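Local structure of centrosome-associated zinc finger protein CP190 (Drosophila melanogaster, 6ER1) at the interface of chains A and B. The protein organises chromatin domains and their boundaries, being recruited by insulator DNA-binding proteins, and forms homodimers through its N-terminal BTB domain. Coordinates in Å, arbitrary orientation; residue numbers count along the deposited sequence, not the author numbering. Chains: chain A/B, Centrosome-associated zinc finger protein CP190.

Dimerisation of a BTB/POZ domain through its N-terminal helix is illustrated here by two neighbouring patches, the centres of their C-alpha atoms about 9 Å apart. Both draw on helix 17-31 of chain B, and B:Phe21 belongs to each. In contact 1 the start of that helix meets its counterpart in chain A and the end of helix 83-95; in contact 2 side chains from B:Phe20 to B:Phe28, one flank of the same helix, lie against helix 51-57 and A:Val119 of helix 118-124. The two-fold symmetry repeats both patches with the chains exchanged, in keeping with the homodimer that this N-terminal BTB domain forms.

Contact 1: the interface of chains A and B. Residues chain A 18, 22, 93-96; chain B 17-18, 21.
B:Trp17 of one subunit lays its indole against the backbone of A:Thr95 and A:Gly96 in the other, at the homodimer interface of the BTB/POZ fold. The ring's edge carries the polar part of the contact: the indole N-H at NE1 gives a hydrogen bond of 3.0 Å to the backbone carbonyl O of A:Met93, near the end of helix 83-95. The acceptor lies almost in the plane of the indole, whereas NE1 stands well above the carbonyl plane, 55° out of it, and the bond is moderately bent, with 149° at the hydrogen. One face of the same ring system receives A:Gly96, whose CA lies 3.9 Å from the centroid of the six-membered ring of B:Trp17, offset toward the rim. Next to it, the carbonyl carbon of A:Thr95 sits over the five-membered ring. Contacts at both edge and face are likely to limit how far the indole can shift or tilt. An alanine in place of B:Trp17 would probably leave the A:Met93 carbonyl without this partner and open a gap beside A:Gly96.

The side chain reaches this backbone because its CG is anti to its own backbone N (chi1 -167°). A:Leu22 fills the space between the two N-terminal helices: its CD1 methyl comes 3.7 Å from CD1 of B:Trp17 and presses tightly on B:Gly18, 3.3 Å from the CA of that glycine. With its CG anti to the carbonyl carbon, the leucine leans toward the partner helix, and its CD1 branch makes the contact, while its other methyl, CD2, lies 4.3 Å from CG of B:Phe21. Close to the two-fold axis the helices 17-31 approach backbone to backbone, the CA atoms of A:Gly18 and B:Gly18 being 3.8 Å apart. Neither glycine has a side chain to hold the helices further apart, and at B:Gly18 this also leaves room for the leucine methyl.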
loop_
_atom_site.group_PDB
_atom_site.type_symbol
_atom_site.label_atom_id
_atom_site.label_comp_id
_atom_site.label_asym_id
_atom_site.label_seq_id
_atom_site.Cartn_x
_atom_site.Cartn_y
_atom_site.Cartn_z
ATOM N N GLY A 18 3.393 -4.978 9.943
ATOM C CA GLY A 18 3.543 -5.418 8.572
ATOM C C GLY A 18 2.618 -6.571 8.205
ATOM O O GLY A 18 2.076 -6.594 7.129
ATOM N N LEU A 22 -0.356 -6.223 5.434
ATOM C CA LEU A 22 -0.348 -7.100 4.284
ATOM C C LEU A 22 -1.658 -7.861 4.142
ATOM O O LEU A 22 -2.142 -8.055 3.028
ATOM C CB LEU A 22 0.858 -8.023 4.282
ATOM C CG LEU A 22 2.183 -7.428 3.854
ATOM C CD1 LEU A 22 3.294 -8.467 3.947
ATOM C CD2 LEU A 22 2.120 -6.812 2.471
ATOM N N MET A 93 4.850 -9.778 -5.325
ATOM C CA MET A 93 4.933 -8.392 -4.770
ATOM C C MET A 93 3.959 -8.175 -3.637
ATOM O O MET A 93 4.265 -7.431 -2.664
ATOM C CB MET A 93 4.686 -7.369 -5.848
ATOM C CG MET A 93 5.730 -7.344 -6.895
ATOM S SD MET A 93 5.121 -6.395 -8.307
ATOM C CE MET A 93 6.539 -5.984 -9.026
ATOM N N TYR A 94 2.796 -8.815 -3.656
ATOM C CA TYR A 94 1.780 -8.696 -2.595
ATOM C C TYR A 94 2.036 -9.557 -1.366
ATOM O O TYR A 94 1.527 -9.263 -0.275
ATOM C CB TYR A 94 0.384 -8.995 -3.118
ATOM C CG TYR A 94 -0.243 -7.853 -3.889
ATOM C CD1 TYR A 94 -0.008 -7.655 -5.229
ATOM C CD2 TYR A 94 -1.040 -6.912 -3.231
ATOM C CE1 TYR A 94 -0.549 -6.587 -5.920
ATOM C CE2 TYR A 94 -1.592 -5.850 -3.914
ATOM C CZ TYR A 94 -1.343 -5.669 -5.256
ATOM O OH TYR A 94 -1.918 -4.644 -5.953
ATOM N N THR A 95 2.851 -10.587 -1.509
ATOM C CA THR A 95 2.937 -11.611 -0.468
ATOM C C THR A 95 4.309 -11.987 0.054
ATOM O O THR A 95 4.402 -12.466 1.193
ATOM C CB THR A 95 2.295 -12.954 -0.926
ATOM O OG1 THR A 95 3.048 -13.518 -1.986
ATOM C CG2 THR A 95 0.856 -12.793 -1.358
ATOM N N GLY A 96 5.345 -11.802 -0.755
ATOM C CA GLY A 96 6.662 -12.329 -0.491
ATOM C C GLY A 96 6.935 -13.757 -0.884
ATOM O O GLY A 96 8.056 -14.221 -0.711
ATOM N N TRP B 17 8.106 -10.285 4.918
ATOM C CA TRP B 17 7.708 -9.422 3.805
ATOM C C TRP B 17 7.036 -8.131 4.259
ATOM O O TRP B 17 7.227 -7.070 3.651
ATOM C CB TRP B 17 6.767 -10.178 2.837
ATOM C CG TRP B 17 6.586 -9.463 1.544
ATOM C CD1 TRP B 17 5.451 -8.959 1.026
ATOM C CD2 TRP B 17 7.607 -9.211 0.584
ATOM N NE1 TRP B 17 5.700 -8.362 -0.186
ATOM C CE2 TRP B 17 7.015 -8.531 -0.489
ATOM C CE3 TRP B 17 8.973 -9.529 0.512
ATOM C CZ2 TRP B 17 7.725 -8.180 -1.628
ATOM C CZ3 TRP B 17 9.661 -9.200 -0.625
ATOM C CH2 TRP B 17 9.047 -8.516 -1.668
ATOM N N GLY B 18 6.258 -8.222 5.330
ATOM C CA GLY B 18 5.581 -7.060 5.865
ATOM C C GLY B 18 6.532 -5.943 6.275
ATOM O O GLY B 18 6.251 -4.794 6.047
ATOM N N PHE B 21 7.975 -4.366 3.099
ATOM C CA PHE B 21 7.017 -3.571 2.403
ATOM C C PHE B 21 6.742 -2.240 3.111
ATOM O O PHE B 21 6.688 -1.196 2.463
ATOM C CB PHE B 21 5.697 -4.336 2.193
ATOM C CG PHE B 21 4.727 -3.564 1.378
ATOM C CD1 PHE B 21 4.843 -3.543 -0.001
ATOM C CD2 PHE B 21 3.764 -2.768 1.994
ATOM C CE1 PHE B 21 4.000 -2.771 -0.762
ATOM C CE2 PHE B 21 2.933 -1.983 1.230
ATOM C CZ PHE B 21 3.057 -1.987 -0.141
#

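Contact 2: the interface of chains A and B. Residues chain A 55-57, 119; chain B 20-21, 24, 28.
Helix 17-31, the N-terminal dimerisation helix of this BTB/POZ domain, sets one flank against the short helix 51-57 of the partner, and the meeting is essentially apolar. A:Ala56 lies at its centre. Its CB methyl touches the CB of B:Lys24 at 3.7 Å and approaches the rim of B:Phe21 at CE1, 3.9 Å away. B:Lys24 contributes its carbon chain: bent at chi2 (-67°) and extended beyond, it runs alongside the backbone carbonyl of A:Ala56, with CD 3.6 Å from that O. Its CG also lies over one face of the B:Phe20 ring, toward the rim, and may steady that phenylalanine from within its own helix.

On one side of the alanine, B:Phe28 points its ring edge at the partner's backbone. CZ stands 3.6 Å from the carbonyl O of A:Ser55, and both this oxygen and the N of A:Ala56 lie in the ring plane. Within chain B, the backbone O of B:Lys24 rests above a face of the same ring. With CG anti to the backbone N (chi1 169°), B:Phe20 extends its ring toward helices 51-57 and 118-124 on the other side. Its CE2 meets the sulphur SG of A:Cys57 at 4.0 Å, and its CE1 faces the CG2 methyl of A:Val119 at 4.2 Å, the two side chains reaching toward each other tip to tip.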
loop_
_atom_site.group_PDB
_atom_site.type_symbol
_atom_site.label_atom_id
_atom_site.label_comp_id
_atom_site.label_asym_id
_atom_site.label_seq_id
_atom_site.Cartn_x
_atom_site.Cartn_y
_atom_site.Cartn_z
ATOM N N SER A 55 5.596 -0.621 -7.231
ATOM C CA SER A 55 6.742 0.305 -7.124
ATOM C C SER A 55 7.676 -0.008 -5.942
ATOM O O SER A 55 8.846 0.377 -5.958
ATOM C CB SER A 55 6.289 1.738 -7.011
ATOM O OG SER A 55 5.473 2.113 -8.135
ATOM N N ALA A 56 7.177 -0.717 -4.932
ATOM C CA ALA A 56 8.043 -1.094 -3.791
ATOM C C ALA A 56 9.173 -2.040 -4.214
ATOM O O ALA A 56 10.202 -2.099 -3.546
ATOM C CB ALA A 56 7.224 -1.754 -2.716
ATOM N N CYS A 57 8.898 -2.805 -5.282
ATOM C CA CYS A 57 9.848 -3.834 -5.775
ATOM C C CYS A 57 10.618 -3.484 -7.012
ATOM O O CYS A 57 11.686 -4.100 -7.298
ATOM C CB CYS A 57 9.152 -5.169 -6.053
ATOM S SG CYS A 57 8.644 -6.004 -4.549
ATOM N N VAL A 119 14.913 -7.624 -5.401
ATOM C CA VAL A 119 14.446 -8.491 -4.333
ATOM C C VAL A 119 14.072 -9.902 -4.885
ATOM O O VAL A 119 14.268 -10.879 -4.211
ATOM C CB VAL A 119 13.303 -7.877 -3.516
ATOM C CG1 VAL A 119 12.059 -7.648 -4.321
ATOM C CG2 VAL A 119 13.041 -8.607 -2.205
ATOM N N PHE B 20 9.666 -5.566 5.093
ATOM C CA PHE B 20 10.192 -5.052 3.810
ATOM C C PHE B 20 9.245 -4.006 3.199
ATOM O O PHE B 20 9.653 -2.909 2.825
ATOM C CB PHE B 20 10.461 -6.222 2.850
ATOM C CG PHE B 20 10.747 -5.803 1.413
ATOM C CD1 PHE B 20 12.009 -5.423 1.022
ATOM C CD2 PHE B 20 9.725 -5.729 0.480
ATOM C CE1 PHE B 20 12.260 -5.006 -0.275
ATOM C CE2 PHE B 20 9.953 -5.275 -0.808
ATOM C CZ PHE B 20 11.220 -4.935 -1.193
ATOM N N PHE B 21 7.975 -4.366 3.099
ATOM C CA PHE B 21 7.017 -3.571 2.403
ATOM C C PHE B 21 6.742 -2.240 3.111
ATOM O O PHE B 21 6.688 -1.196 2.463
ATOM C CB PHE B 21 5.697 -4.336 2.193
ATOM C CG PHE B 21 4.727 -3.564 1.378
ATOM C CD1 PHE B 21 4.843 -3.543 -0.001
ATOM C CD2 PHE B 21 3.764 -2.768 1.994
ATOM C CE1 PHE B 21 4.000 -2.771 -0.762
ATOM C CE2 PHE B 21 2.933 -1.983 1.230
ATOM C CZ PHE B 21 3.057 -1.987 -0.141
ATOM N N LYS B 24 9.304 0.390 2.490
ATOM C CA LYS B 24 9.122 1.036 1.181
ATOM C C LYS B 24 7.963 2.009 1.170
ATOM O O LYS B 24 8.066 3.143 0.654
ATOM C CB LYS B 24 8.924 -0.023 0.076
ATOM C CG LYS B 24 10.092 -0.981 -0.113
ATOM C CD LYS B 24 11.321 -0.291 -0.655
ATOM C CE LYS B 24 12.499 -1.225 -0.814
ATOM N NZ LYS B 24 13.685 -0.464 -1.298
ATOM N N PHE B 28 7.776 6.131 0.554
ATOM C CA PHE B 28 6.869 6.790 -0.371
ATOM C C PHE B 28 6.044 7.927 0.286
ATOM O O PHE B 28 5.792 8.975 -0.322
ATOM C CB PHE B 28 5.913 5.784 -1.012
ATOM C CG PHE B 28 6.571 4.758 -1.909
ATOM C CD1 PHE B 28 7.764 5.017 -2.605
ATOM C CD2 PHE B 28 5.989 3.515 -2.016
ATOM C CE1 PHE B 28 8.323 4.052 -3.421
ATOM C CE2 PHE B 28 6.520 2.557 -2.857
ATOM C CZ PHE B 28 7.690 2.815 -3.536
#